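Local coordinates for uncharacterized protein (Sulfolobus solfataricus, PDB 4WWM), which probably acts as a ubiquitin-like modifier of the Urm1 family, one that is conjugated to other proteins and may also take part in tRNA processing, at residues 12-17 / 37-42; 22-27 / 68-73; 49-54 / 74-79. All blocks are in the same frame, centred on the assembly; numbering follows the deposited sequence.

Contact 1: 12-17 / 37-42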
loop_
_atom_site.group_PDB
_atom_site.type_symbol
_atom_site.label_atom_id
_atom_site.label_comp_id
_atom_site.label_asym_id
_atom_site.label_seq_id
_atom_site.Cartn_x
_atom_site.Cartn_y
_atom_site.Cartn_z
ATOM N N SER A 12 -0.363 2.906 -13.694
ATOM C CA SER A 12 0.539 3.407 -14.725
ATOM C C SER A 12 1.738 4.118 -14.105
ATOM O O SER A 12 2.836 4.067 -14.646
ATOM C CB SER A 12 -0.197 4.349 -15.680
ATOM O OG SER A 12 -0.533 5.563 -15.039
ATOM N N GLN A 13 1.530 4.769 -12.964
ATOM C CA GLN A 13 2.598 5.516 -12.308
ATOM C C GLN A 13 3.688 4.600 -11.748
ATOM O O GLN A 13 4.869 4.945 -11.777
ATOM C CB GLN A 13 2.018 6.393 -11.195
ATOM C CG GLN A 13 1.202 7.564 -11.726
ATOM C CD GLN A 13 0.586 8.400 -10.624
ATOM O OE1 GLN A 13 0.668 8.054 -9.444
ATOM N NE2 GLN A 13 -0.035 9.511 -11.003
ATOM N N PHE A 14 3.287 3.438 -11.237
ATOM C CA PHE A 14 4.238 2.446 -10.735
ATOM C C PHE A 14 4.684 1.474 -11.827
ATOM O O PHE A 14 5.734 0.847 -11.706
ATOM C CB PHE A 14 3.627 1.655 -9.577
ATOM C CG PHE A 14 3.745 2.338 -8.248
ATOM C CD1 PHE A 14 4.878 2.171 -7.471
ATOM C CD2 PHE A 14 2.725 3.142 -7.773
ATOM C CE1 PHE A 14 4.990 2.795 -6.244
ATOM C CE2 PHE A 14 2.831 3.767 -6.548
ATOM C CZ PHE A 14 3.966 3.594 -5.783
ATOM N N ASN A 15 3.868 1.348 -12.870
ATOM C CA ASN A 15 4.130 0.458 -14.006
ATOM C C ASN A 15 3.933 -1.023 -13.672
ATOM O O ASN A 15 4.543 -1.894 -14.296
ATOM C CB ASN A 15 5.545 0.674 -14.549
ATOM C CG ASN A 15 5.693 0.229 -15.998
ATOM O OD1 ASN A 15 4.761 0.340 -16.795
ATOM N ND2 ASN A 15 6.869 -0.280 -16.339
ATOM N N PHE A 16 3.082 -1.303 -12.690
ATOM C CA PHE A 16 2.602 -2.659 -12.449
ATOM C C PHE A 16 1.248 -2.576 -11.758
ATOM O O PHE A 16 0.844 -1.500 -11.317
ATOM C CB PHE A 16 3.604 -3.477 -11.620
ATOM C CG PHE A 16 3.778 -2.996 -10.204
ATOM C CD1 PHE A 16 2.926 -3.423 -9.201
ATOM C CD2 PHE A 16 4.810 -2.135 -9.873
ATOM C CE1 PHE A 16 3.090 -2.991 -7.901
ATOM C CE2 PHE A 16 4.978 -1.701 -8.571
ATOM C CZ PHE A 16 4.116 -2.129 -7.586
ATOM N N ARG A 17 0.542 -3.700 -11.685
ATOM C CA ARG A 17 -0.806 -3.724 -11.120
ATOM C C ARG A 17 -0.850 -4.482 -9.796
ATOM O O ARG A 17 -1.507 -4.051 -8.849
ATOM C CB ARG A 17 -1.786 -4.355 -12.110
ATOM C CG ARG A 17 -3.235 -4.306 -11.656
ATOM C CD ARG A 17 -4.173 -4.855 -12.719
ATOM N NE ARG A 17 -5.559 -4.894 -12.262
ATOM C CZ ARG A 17 -6.583 -5.314 -13.001
ATOM N NH1 ARG A 17 -6.386 -5.737 -14.243
ATOM N NH2 ARG A 17 -7.809 -5.312 -12.495
ATOM N N LYS A 37 10.675 5.845 -5.513
ATOM C CA LYS A 37 9.714 6.618 -6.289
ATOM C C LYS A 37 9.091 7.755 -5.481
ATOM O O LYS A 37 8.929 8.864 -5.991
ATOM C CB LYS A 37 8.619 5.692 -6.822
ATOM C CG LYS A 37 9.131 4.617 -7.779
ATOM C CD LYS A 37 8.037 3.614 -8.106
ATOM C CE LYS A 37 8.407 2.722 -9.280
ATOM N NZ LYS A 37 9.574 1.858 -8.980
ATOM N N HIS A 38 8.752 7.475 -4.227
ATOM C CA HIS A 38 8.095 8.452 -3.357
ATOM C C HIS A 38 6.799 8.954 -3.982
ATOM O O HIS A 38 6.535 10.158 -4.012
ATOM C CB HIS A 38 9.028 9.628 -3.056
ATOM C CG HIS A 38 10.274 9.235 -2.329
ATOM N ND1 HIS A 38 10.349 9.196 -0.952
ATOM C CD2 HIS A 38 11.493 8.859 -2.782
ATOM C CE1 HIS A 38 11.561 8.817 -0.591
ATOM N NE2 HIS A 38 12.275 8.607 -1.683
ATOM N N LEU A 39 5.992 8.020 -4.474
ATOM C CA LEU A 39 4.720 8.350 -5.099
ATOM C C LEU A 39 3.572 8.373 -4.087
ATOM O O LEU A 39 2.674 9.205 -4.194
ATOM C CB LEU A 39 4.412 7.354 -6.222
ATOM C CG LEU A 39 5.268 7.494 -7.486
ATOM C CD1 LEU A 39 5.086 6.285 -8.390
ATOM C CD2 LEU A 39 4.923 8.771 -8.236
ATOM N N ILE A 40 3.605 7.470 -3.109
ATOM C CA ILE A 40 2.509 7.351 -2.147
ATOM C C ILE A 40 2.921 7.730 -0.723
ATOM O O ILE A 40 2.062 7.933 0.132
ATOM C CB ILE A 40 1.926 5.922 -2.144
ATOM C CG1 ILE A 40 2.997 4.896 -1.768
ATOM C CG2 ILE A 40 1.338 5.605 -3.514
ATOM C CD1 ILE A 40 2.466 3.482 -1.636
ATOM N N LEU A 41 4.224 7.834 -0.476
ATOM C CA LEU A 41 4.726 8.267 0.827
ATOM C C LEU A 41 5.468 9.597 0.734
ATOM O O LEU A 41 6.268 9.815 -0.177
ATOM C CB LEU A 41 5.661 7.213 1.429
ATOM C CG LEU A 41 5.099 5.816 1.699
ATOM C CD1 LEU A 41 6.165 4.972 2.374
ATOM C CD2 LEU A 41 3.835 5.868 2.544
ATOM N N ASN A 42 5.197 10.482 1.691
ATOM C CA ASN A 42 6.001 11.686 1.870
ATOM C C ASN A 42 7.395 11.284 2.332
ATOM O O ASN A 42 7.651 10.107 2.588
ATOM C CB ASN A 42 5.356 12.635 2.887
ATOM C CG ASN A 42 4.085 13.284 2.367
ATOM O OD1 ASN A 42 4.115 14.048 1.401
ATOM N ND2 ASN A 42 2.965 13.007 3.029
#
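Phe14 and Leu39 reach toward each other tip to tip, and the methyl CD1 of Leu39 settles over the centre of the aromatic ring. This is a CH-pi contact over the ring face: CD1 stands 3.8 Å from the centroid of the Phe14 ring and only 8° off the ring normal. The same methyl also lies 3.6 Å from the backbone O of Gln13, while CB of Leu39 touches the ring tip at CZ. Ile40 meets the ring differently. Its side chain crosses that of Phe14 at about a right angle, and CG2 comes to the ring edge, in plane, 3.8 Å from CE2 of Phe14. Because CG1 of Ile40 takes the crowded position between the backbone N and the carbonyl carbon (chi1 60°), CG2 is left beside the N, where it can meet that edge. Lys37 contributes only hydrocarbon, its CD packing obliquely 3.5 Å from CD1 of Phe14. The contact rests on van der Waals packing around one phenylalanine. The Asp34 carboxylate accepts the backbone N-H groups of Leu39, Ile40 and Leu41, which probably helps to fix the course of the loop. Phe14, at the end of helix 10-14, also packs on Ile33 of helix 26-33 and on Leu6 of strand 3-6, and Ile40 leans on Leu30, so the short helix and the 37-42 loop pack against the principal helix of the ubiquitin-like beta-grasp fold.

Contact 2: 22-27 / 68-73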
loop_
_atom_site.group_PDB
_atom_site.type_symbol
_atom_site.label_atom_id
_atom_site.label_comp_id
_atom_site.label_asym_id
_atom_site.label_seq_id
_atom_site.Cartn_x
_atom_site.Cartn_y
_atom_site.Cartn_z
ATOM N N ASN A 22 7.029 -9.787 1.059
ATOM C CA ASN A 22 7.137 -10.676 2.213
ATOM C C ASN A 22 6.874 -9.970 3.548
ATOM O O ASN A 22 6.737 -10.617 4.585
ATOM C CB ASN A 22 8.515 -11.342 2.242
ATOM C CG ASN A 22 9.652 -10.346 2.403
ATOM O OD1 ASN A 22 9.432 -9.150 2.605
ATOM N ND2 ASN A 22 10.882 -10.842 2.321
ATOM N N ASP A 23 6.793 -8.645 3.514
ATOM C CA ASP A 23 6.673 -7.844 4.729
ATOM C C ASP A 23 5.352 -8.079 5.463
ATOM O O ASP A 23 4.295 -8.169 4.840
ATOM C CB ASP A 23 6.816 -6.360 4.383
ATOM C CG ASP A 23 8.194 -6.016 3.852
ATOM O OD1 ASP A 23 9.088 -5.710 4.669
ATOM O OD2 ASP A 23 8.381 -6.051 2.617
ATOM N N ARG A 24 5.421 -8.176 6.790
ATOM C CA ARG A 24 4.229 -8.346 7.618
ATOM C C ARG A 24 3.868 -7.053 8.354
ATOM O O ARG A 24 2.909 -7.014 9.125
ATOM C CB ARG A 24 4.437 -9.485 8.617
ATOM C CG ARG A 24 4.748 -10.823 7.960
ATOM C CD ARG A 24 4.836 -11.934 8.986
ATOM N NE ARG A 24 3.538 -12.227 9.586
ATOM C CZ ARG A 24 3.353 -13.067 10.601
ATOM N NH1 ARG A 24 4.386 -13.704 11.141
ATOM N NH2 ARG A 24 2.134 -13.267 11.081
ATOM N N GLU A 25 4.647 -6.005 8.110
ATOM C CA GLU A 25 4.397 -4.683 8.677
ATOM C C GLU A 25 3.991 -3.728 7.559
ATOM O O GLU A 25 4.749 -3.525 6.610
ATOM C CB GLU A 25 5.640 -4.164 9.405
ATOM C CG GLU A 25 5.505 -2.756 9.967
ATOM C CD GLU A 25 6.804 -2.238 10.558
ATOM O OE1 GLU A 25 6.918 -1.010 10.754
ATOM O OE2 GLU A 25 7.707 -3.059 10.831
ATOM N N LEU A 26 2.803 -3.140 7.677
ATOM C CA LEU A 26 2.228 -2.348 6.592
ATOM C C LEU A 26 3.166 -1.246 6.117
ATOM O O LEU A 26 3.352 -1.069 4.918
ATOM C CB LEU A 26 0.895 -1.729 7.018
ATOM C CG LEU A 26 0.249 -0.811 5.971
ATOM C CD1 LEU A 26 -0.004 -1.561 4.670
ATOM C CD2 LEU A 26 -1.042 -0.204 6.499
ATOM N N LEU A 27 3.753 -0.508 7.053
ATOM C CA LEU A 27 4.659 0.574 6.692
ATOM C C LEU A 27 5.797 0.051 5.821
ATOM O O LEU A 27 6.169 0.680 4.832
ATOM C CB LEU A 27 5.227 1.252 7.940
ATOM C CG LEU A 27 6.269 2.339 7.661
ATOM C CD1 LEU A 27 5.664 3.462 6.832
ATOM C CD2 LEU A 27 6.844 2.888 8.957
ATOM N N LEU A 68 0.538 -8.436 9.592
ATOM C CA LEU A 68 -0.120 -8.864 8.371
ATOM C C LEU A 68 0.110 -10.359 8.185
ATOM O O LEU A 68 1.174 -10.878 8.524
ATOM C CB LEU A 68 0.405 -8.085 7.163
ATOM C CG LEU A 68 0.200 -6.570 7.184
ATOM C CD1 LEU A 68 1.041 -5.916 6.108
ATOM C CD2 LEU A 68 -1.266 -6.234 6.992
ATOM N N ASN A 69 -0.896 -11.049 7.665
ATOM C CA ASN A 69 -0.757 -12.457 7.330
ATOM C C ASN A 69 -0.396 -12.593 5.857
ATOM O O ASN A 69 -0.783 -11.759 5.039
ATOM C CB ASN A 69 -2.039 -13.214 7.661
ATOM C CG ASN A 69 -2.375 -13.158 9.141
ATOM O OD1 ASN A 69 -1.483 -13.068 9.989
ATOM N ND2 ASN A 69 -3.663 -13.205 9.458
ATOM N N ASP A 70 0.357 -13.638 5.533
ATOM C CA ASP A 70 0.903 -13.825 4.190
ATOM C C ASP A 70 -0.151 -13.759 3.087
ATOM O O ASP A 70 0.158 -13.383 1.955
ATOM C CB ASP A 70 1.635 -15.167 4.108
ATOM C CG ASP A 70 3.019 -15.120 4.731
ATOM O OD1 ASP A 70 3.347 -14.115 5.399
ATOM O OD2 ASP A 70 3.780 -16.096 4.555
ATOM N N ASN A 71 -1.387 -14.123 3.416
ATOM C CA ASN A 71 -2.458 -14.173 2.425
ATOM C C ASN A 71 -3.339 -12.919 2.416
ATOM O O ASN A 71 -4.382 -12.897 1.766
ATOM C CB ASN A 71 -3.326 -15.410 2.658
ATOM C CG ASN A 71 -2.564 -16.708 2.441
ATOM O OD1 ASN A 71 -1.493 -16.722 1.829
ATOM N ND2 ASN A 71 -3.118 -17.808 2.936
ATOM N N ASP A 72 -2.925 -11.877 3.131
ATOM C CA ASP A 72 -3.678 -10.624 3.137
ATOM C C ASP A 72 -3.585 -9.922 1.787
ATOM O O ASP A 72 -2.559 -9.987 1.111
ATOM C CB ASP A 72 -3.177 -9.684 4.236
ATOM C CG ASP A 72 -3.645 -10.092 5.623
ATOM O OD1 ASP A 72 -4.633 -10.851 5.735
ATOM O OD2 ASP A 72 -3.025 -9.635 6.608
ATOM N N ILE A 73 -4.666 -9.247 1.412
ATOM C CA ILE A 73 -4.714 -8.478 0.178
ATOM C C ILE A 73 -4.763 -6.992 0.505
ATOM O O ILE A 73 -5.706 -6.515 1.138
ATOM C CB ILE A 73 -5.930 -8.862 -0.682
ATOM C CG1 ILE A 73 -5.874 -10.354 -1.032
ATOM C CG2 ILE A 73 -5.969 -8.012 -1.951
ATOM C CD1 ILE A 73 -7.107 -10.872 -1.745
HETATM O O HOH W 1 6.102 -13.063 4.926
#
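Arg24 and Leu68 exchange two hydrogen bonds, one between backbones and one that recruits the arginine side chain. In the first, Leu68 N donates to Arg24 O over 2.8 Å. In the second, Arg24 NE donates to Leu68 O at 2.9 Å, with an N-H...O angle of 179°; the acceptor lies in the guanidinium plane, and NE approaches nearly along the C=O axis. Both the N-H and the C=O of Leu68 are thus satisfied by one residue. The chain of Arg24 bends at chi3 (68°), which turns NE out of the line of CB, CG and CD and onto Leu68 O. Asp70 OD1, 4.6 Å from Arg24 NE, may favour the guanidinium through charge alone, since it lies well out of that plane and no N-H points at it. A water donates to the same OD1 at 3.0 Å; its very short approach to Asn22 O is doubtful. Within 68-73, a type I turn from Asn69 to Asp72 is closed by Asp72 N bonding to Asn69 O, and Asp72 OD2 accepts Asn69 N from above the carboxylate plane at 2.8 Å; Asp72 OD1 is taken by Asn56 ND2. Asp23 pairs through OD2 with Lys32. Apolar packing is slight: Leu68 CD1 lies 4.3 Å from Leu26 CB, where the leucine side chain turns in beside Val29. In this beta-grasp fold of the ubiquitin superfamily, the loop that runs into helix 26-33, with Glu25 at its N-cap, is tied to the loop before the type I turn that leads into strand 73-78, joining helix and sheet.

Contact 3: 49-54 / 74-79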
loop_
_atom_site.group_PDB
_atom_site.type_symbol
_atom_site.label_atom_id
_atom_site.label_comp_id
_atom_site.label_asym_id
_atom_site.label_seq_id
_atom_site.Cartn_x
_atom_site.Cartn_y
_atom_site.Cartn_z
ATOM N N SER A 49 -2.032 12.465 0.951
ATOM C CA SER A 49 -3.478 12.608 0.901
ATOM C C SER A 49 -3.987 12.054 -0.424
ATOM O O SER A 49 -3.239 11.959 -1.397
ATOM C CB SER A 49 -3.891 14.071 1.069
ATOM O OG SER A 49 -3.470 14.852 -0.032
ATOM N N GLY A 50 -5.257 11.674 -0.452
ATOM C CA GLY A 50 -5.857 11.138 -1.657
ATOM C C GLY A 50 -5.458 9.699 -1.913
ATOM O O GLY A 50 -5.698 9.181 -2.999
ATOM N N ILE A 51 -4.838 9.062 -0.920
ATOM C CA ILE A 51 -4.523 7.637 -0.988
ATOM C C ILE A 51 -5.179 6.888 0.162
ATOM O O ILE A 51 -4.982 7.224 1.330
ATOM C CB ILE A 51 -3.008 7.371 -0.942
ATOM C CG1 ILE A 51 -2.305 8.089 -2.095
ATOM C CG2 ILE A 51 -2.731 5.862 -1.005
ATOM C CD1 ILE A 51 -0.806 8.024 -2.020
ATOM N N LEU A 52 -5.949 5.863 -0.184
ATOM C CA LEU A 52 -6.578 4.995 0.801
ATOM C C LEU A 52 -5.987 3.603 0.691
ATOM O O LEU A 52 -5.565 3.190 -0.392
ATOM C CB LEU A 52 -8.088 4.947 0.584
ATOM C CG LEU A 52 -8.780 6.308 0.553
ATOM C CD1 LEU A 52 -10.245 6.127 0.233
ATOM C CD2 LEU A 52 -8.603 7.038 1.875
ATOM N N ILE A 53 -5.952 2.889 1.811
ATOM C CA ILE A 53 -5.463 1.518 1.819
ATOM C C ILE A 53 -6.506 0.594 2.428
ATOM O O ILE A 53 -6.989 0.826 3.538
ATOM C CB ILE A 53 -4.140 1.381 2.596
ATOM C CG1 ILE A 53 -3.084 2.319 2.003
ATOM C CG2 ILE A 53 -3.654 -0.067 2.565
ATOM C CD1 ILE A 53 -1.742 2.251 2.698
ATOM N N LEU A 54 -6.850 -0.448 1.679
ATOM C CA LEU A 54 -7.720 -1.501 2.175
ATOM C C LEU A 54 -6.889 -2.741 2.457
ATOM O O LEU A 54 -6.022 -3.110 1.665
ATOM C CB LEU A 54 -8.825 -1.823 1.168
ATOM C CG LEU A 54 -9.764 -0.677 0.789
ATOM C CD1 LEU A 54 -10.812 -1.162 -0.202
ATOM C CD2 LEU A 54 -10.424 -0.077 2.021
ATOM N N ILE A 74 -3.734 -6.274 0.067
ATOM C CA ILE A 74 -3.612 -4.844 0.316
ATOM C C ILE A 74 -3.912 -4.056 -0.955
ATOM O O ILE A 74 -3.174 -4.148 -1.930
ATOM C CB ILE A 74 -2.199 -4.485 0.816
ATOM C CG1 ILE A 74 -1.879 -5.265 2.094
ATOM C CG2 ILE A 74 -2.088 -2.985 1.059
ATOM C CD1 ILE A 74 -0.427 -5.183 2.521
ATOM N N GLU A 75 -4.988 -3.276 -0.939
ATOM C CA GLU A 75 -5.349 -2.453 -2.091
ATOM C C GLU A 75 -4.976 -1.004 -1.828
ATOM O O GLU A 75 -5.379 -0.433 -0.818
ATOM C CB GLU A 75 -6.845 -2.553 -2.395
ATOM C CG GLU A 75 -7.318 -3.942 -2.776
ATOM C CD GLU A 75 -8.816 -3.997 -2.986
ATOM O OE1 GLU A 75 -9.323 -3.240 -3.839
ATOM O OE2 GLU A 75 -9.486 -4.790 -2.293
ATOM N N ILE A 76 -4.201 -0.418 -2.737
ATOM C CA ILE A 76 -3.827 0.987 -2.633
ATOM C C ILE A 76 -4.615 1.767 -3.680
ATOM O O ILE A 76 -4.450 1.563 -4.884
ATOM C CB ILE A 76 -2.313 1.193 -2.815
ATOM C CG1 ILE A 76 -1.545 0.262 -1.871
ATOM C CG2 ILE A 76 -1.942 2.645 -2.533
ATOM C CD1 ILE A 76 -0.050 0.288 -2.059
ATOM N N ILE A 77 -5.481 2.654 -3.197
ATOM C CA ILE A 77 -6.481 3.312 -4.028
ATOM C C ILE A 77 -6.355 4.832 -3.971
ATOM O O ILE A 77 -6.483 5.425 -2.897
ATOM C CB ILE A 77 -7.907 2.926 -3.583
ATOM C CG1 ILE A 77 -8.056 1.402 -3.545
ATOM C CG2 ILE A 77 -8.945 3.550 -4.512
ATOM C CD1 ILE A 77 -9.351 0.920 -2.925
ATOM N N PRO A 78 -6.115 5.476 -5.126
ATOM C CA PRO A 78 -6.122 6.940 -5.127
ATOM C C PRO A 78 -7.537 7.512 -5.251
ATOM O O PRO A 78 -8.369 6.923 -5.943
ATOM C CB PRO A 78 -5.277 7.289 -6.350
ATOM C CG PRO A 78 -5.515 6.163 -7.286
ATOM C CD PRO A 78 -5.715 4.932 -6.438
ATOM N N ILE A 79 -7.803 8.627 -4.575
ATOM C CA ILE A 79 -9.095 9.304 -4.672
ATOM C C ILE A 79 -8.914 10.799 -4.910
ATOM O O ILE A 79 -7.847 11.351 -4.645
ATOM C CB ILE A 79 -9.939 9.107 -3.400
ATOM C CG1 ILE A 79 -9.163 9.578 -2.167
ATOM C CG2 ILE A 79 -10.329 7.650 -3.249
ATOM C CD1 ILE A 79 -10.024 9.792 -0.955
#
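Leu52 and Ile77 form a hydrogen-bonded pair in an antiparallel strand pair of the mixed, ubiquitin-like beta-grasp sheet, where strand 51-55 runs beside strand 73-78. Leu52 N donates to Ile77 O at 2.8 Å, and Ile77 N returns a bond to Leu52 O. Leu54 and Glu75 repeat the reciprocal pattern, while Ile51 with Pro78 and Ile53 with Ile76 are the non-hydrogen-bonded pairs between and beyond. There CA-H groups approach carbonyls instead, as with Ile53 CA and Glu75 O.

Side chains add a second set of contacts. On the face of Ile51, Ile53, Ile74 and Ile76, Ile51 lies side by side with Ile76 and Ile53 with Ile74. In these residues CG2 is anti to the backbone N, and CG2 of Ile53 meets CG2 of Ile74 at 3.6 Å. On the other face Leu54 crosses Ile77 obliquely, CD1 to CD1 at 3.7 Å, and Leu52 crosses Ile79 at about a right angle, its CD1 3.8 Å from CG2 of Ile79. An alanine in place of Leu52 would probably leave the CG2 and CD1 methyls of Ile79 without their leucine partner.

Further out, Leu30 of helix 26-33 packs on Ile53 and Ile76, and Val29 on Ile74, while strand 3-6 bonds to the far edge of strand 73-78 through Ile74 and Ile76. Beyond the last bridge, Ile79 N donates to Gly50 O at 2.7 Å, 34° out of the carbonyl plane.

How the contacts relate
All three contacts meet around helix 26-33 and the sheet it packs on. Contacts 1 and 2 lie on opposite sides of the chain's centre, their own centres about 18 Å apart, and do not touch; contact 3, its centre about 12 Å and 16 Å from theirs respectively, touches both. Ile40 of contact 1 packs on Ile51 and Ile76, and Leu68 and Leu26 of contact 2 both reach Ile74. Along the chain, contact 1 closes before contact 3 opens, whereas contact 2 interleaves with each of them. Strand 73-78 begins in contact 2 and runs on through contact 3. Segments distant in sequence thereby share one apolar core, consistent with the compact single domain of a ubiquitin-like modifier.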